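Local coordinates for antifreeze protein (Marinomonas primoryensis, PDB 3P4G) that probably binds ice as a hyperactive, calcium-dependent antifreeze protein built as a right-handed beta-helix, at residues A[32-35]-A[36-40]. Residues are numbered along the deposited sequence; the frame is centred on the assembly and turned at random. Where two conformers were deposited one is given.
With CA (calcium ion), chain E.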
ATOM      1  N   ALA A  32      -4.807 -29.503  21.675  1.00 21.49           N
ATOM      2  CA  ALA A  32      -5.753 -28.565  22.261  1.00 20.53           C
ATOM      3  C   ALA A  32      -4.975 -27.596  23.170  1.00 19.80           C
ATOM      4  O   ALA A  32      -4.147 -28.029  23.948  1.00 19.98           O
ATOM      5  CB  ALA A  32      -6.790 -29.317  23.089  1.00 22.31           C
ATOM      6  N   PHE A  33      -5.295 -26.309  23.098  1.00 16.35           N
ATOM      7  CA  PHE A  33      -4.708 -25.320  24.000  1.00 15.84           C
ATOM      8  C   PHE A  33      -5.763 -24.757  24.917  1.00 14.86           C
ATOM      9  O   PHE A  33      -6.812 -25.414  25.124  1.00 14.47           O
ATOM     10  CB  PHE A  33      -3.923 -24.280  23.202  1.00 14.25           C
ATOM     11  CG  PHE A  33      -2.922 -24.931  22.300  1.00 14.98           C
ATOM     12  CD1 PHE A  33      -3.246 -25.222  20.969  1.00 16.47           C
ATOM     13  CD2 PHE A  33      -1.684 -25.309  22.796  1.00 15.53           C
ATOM     14  CE1 PHE A  33      -2.305 -25.863  20.129  1.00 13.71           C
ATOM     15  CE2 PHE A  33      -0.779 -25.963  21.984  1.00 15.53           C
ATOM     16  CZ  PHE A  33      -1.077 -26.199  20.641  1.00 16.17           C
ATOM     17  N   ASP A  34      -5.468 -23.633  25.563  1.00 14.12           N
ATOM     18  CA  ASP A  34      -6.441 -23.074  26.509  1.00 15.76           C
ATOM     19  C   ASP A  34      -6.221 -21.621  26.758  1.00 15.62           C
ATOM     20  O   ASP A  34      -5.489 -20.961  26.003  1.00 15.39           O
ATOM     21  CB  ASP A  34      -6.345 -23.818  27.851  1.00 18.15           C
ATOM     22  CG  ASP A  34      -4.967 -23.759  28.442  1.00 21.90           C
ATOM     23  OD1 ASP A  34      -4.641 -24.679  29.228  1.00 32.84           O
ATOM     24  OD2 ASP A  34      -4.197 -22.824  28.151  1.00 19.17           O
ATOM     25  N   ALA A  35      -6.843 -21.133  27.840  1.00 16.49           N
ATOM     26  CA  ALA A  35      -6.900 -19.698  28.133  1.00 15.98           C
ATOM     27  C   ALA A  35      -5.585 -19.190  28.740  1.00 15.25           C
ATOM     28  O   ALA A  35      -5.409 -17.983  28.903  1.00 15.55           O
ATOM     29  CB  ALA A  35      -8.108 -19.361  29.068  1.00 16.91           C
ATOM     30  N   SER A  36      -4.652 -20.087  29.034  1.00 15.48           N
ATOM     31  CA  SER A  36      -3.384 -19.613  29.558  0.50 14.81           C
ATOM     32  C   SER A  36      -2.618 -18.899  28.443  1.00 14.84           C
ATOM     33  O   SER A  36      -2.976 -18.975  27.247  1.00 13.73           O
ATOM     34  CB  SER A  36      -2.545 -20.751  30.150  0.50 15.38           C
ATOM     35  OG  SER A  36      -2.052 -21.586  29.130  0.50 12.74           O
ATOM     36  N   ASN A  37      -1.596 -18.165  28.838  1.00 13.37           N
ATOM     37  CA  ASN A  37      -0.647 -17.596  27.873  1.00 13.71           C
ATOM     38  C   ASN A  37       0.260 -18.740  27.381  1.00 13.86           C
ATOM     39  O   ASN A  37       1.246 -19.115  28.046  1.00 14.83           O
ATOM     40  CB  ASN A  37       0.196 -16.522  28.592  1.00 13.69           C
ATOM     41  CG  ASN A  37      -0.645 -15.402  29.178  1.00 15.35           C
ATOM     42  OD1 ASN A  37      -1.676 -15.009  28.621  1.00 13.96           O
ATOM     43  ND2 ASN A  37      -0.196 -14.871  30.319  1.00 15.37           N
ATOM     44  N   ASN A  38      -0.144 -19.372  26.290  1.00 12.25           N
ATOM     45  CA  ASN A  38       0.604 -20.478  25.704  1.00 12.52           C
ATOM     46  C   ASN A  38       1.938 -20.129  25.055  1.00 13.61           C
ATOM     47  O   ASN A  38       2.152 -19.018  24.580  1.00 13.15           O
ATOM     48  CB  ASN A  38      -0.279 -21.218  24.696  1.00 12.32           C
ATOM     49  CG  ASN A  38      -1.482 -21.852  25.344  1.00 14.02           C
ATOM     50  OD1 ASN A  38      -2.626 -21.445  25.113  1.00 12.83           O
ATOM     51  ND2 ASN A  38      -1.243 -22.895  26.156  1.00 18.15           N
ATOM     52  N   ASN A  39       2.837 -21.117  25.022  1.00 13.48           N
ATOM     53  CA  ASN A  39       4.083 -21.011  24.250  1.00 14.97           C
ATOM     54  C   ASN A  39       4.158 -22.302  23.449  1.00 14.61           C
ATOM     55  O   ASN A  39       4.283 -23.400  24.022  1.00 15.21           O
ATOM     56  CB  ASN A  39       5.344 -20.858  25.136  1.00 16.29           C
ATOM     57  CG  ASN A  39       6.616 -20.711  24.296  1.00 18.35           C
ATOM     58  OD1 ASN A  39       6.642 -19.963  23.323  1.00 25.88           O
ATOM     59  ND2 ASN A  39       7.639 -21.441  24.640  1.00 24.08           N
ATOM     60  N   VAL A  40       3.982 -22.178  22.137  1.00 13.95           N
ATOM     61  CA  VAL A  40       3.945 -23.341  21.257  1.00 14.13           C
ATOM     62  C   VAL A  40       5.162 -23.294  20.361  1.00 14.86           C
ATOM     63  O   VAL A  40       5.370 -22.302  19.656  1.00 14.91           O
ATOM     64  CB  VAL A  40       2.635 -23.384  20.441  1.00 13.71           C
ATOM     65  CG1 VAL A  40       2.596 -24.640  19.446  1.00 14.76           C
ATOM     66  CG2 VAL A  40       1.442 -23.408  21.385  1.00 13.62           C
TER
HETATM   67 CA    CA E 401      -3.985 -19.470  25.165  1.00  3.23          CA
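Phe33 and Asn38 face each other with CA atoms 7.4 Å apart where the chain doubles back, the run from 33 to 35 and that from 36 to 40 pointing 147° apart before the backbone enters strand 39-42. At this turn the carboxylate of Asp34 folds over Ser36: the backbone N of Ser36 reaches Asp34 OD2 at 2.9 Å from above the carboxylate plane, and in the conformer modelled here Ser36 OG gives a hydrogen bond to the syn lone pair of Asp34 OD2 at 2.7 Å. With chi1 at 57°, CG tucks in over the Asp34 backbone and brings OD2 toward Ser36, and the two bonds probably limit the rotation of the acid. The backbone oxygens Asp34 O, at 2.3 Å, and Ser36 O bind calcium, as does Asn38 OD1 at 2.4 Å. Val52 O, Ala54 O and Asp57 OD1 from the following turn complete the six ligands, so the ion ties together successive coils of the right-handed calcium-binding beta-helix, here at its N-terminal end. Inside the turn, the Phe33 ring lies obliquely to Val40: Val40 CG2 meets Phe33 CE2 at 3.4 Å and approaches CZ of the same ring. Phe33 CB packs beside the Asn38 side chain, whose amide plane is turned 68° from the ring. Replacing Phe33 with an alanine would probably open a gap beside Val40 CG2 and take from Phe25 and His23 the ring they touch. Phe25 also reaches Val40, and His23 meets the Phe33 ring edge-to-face.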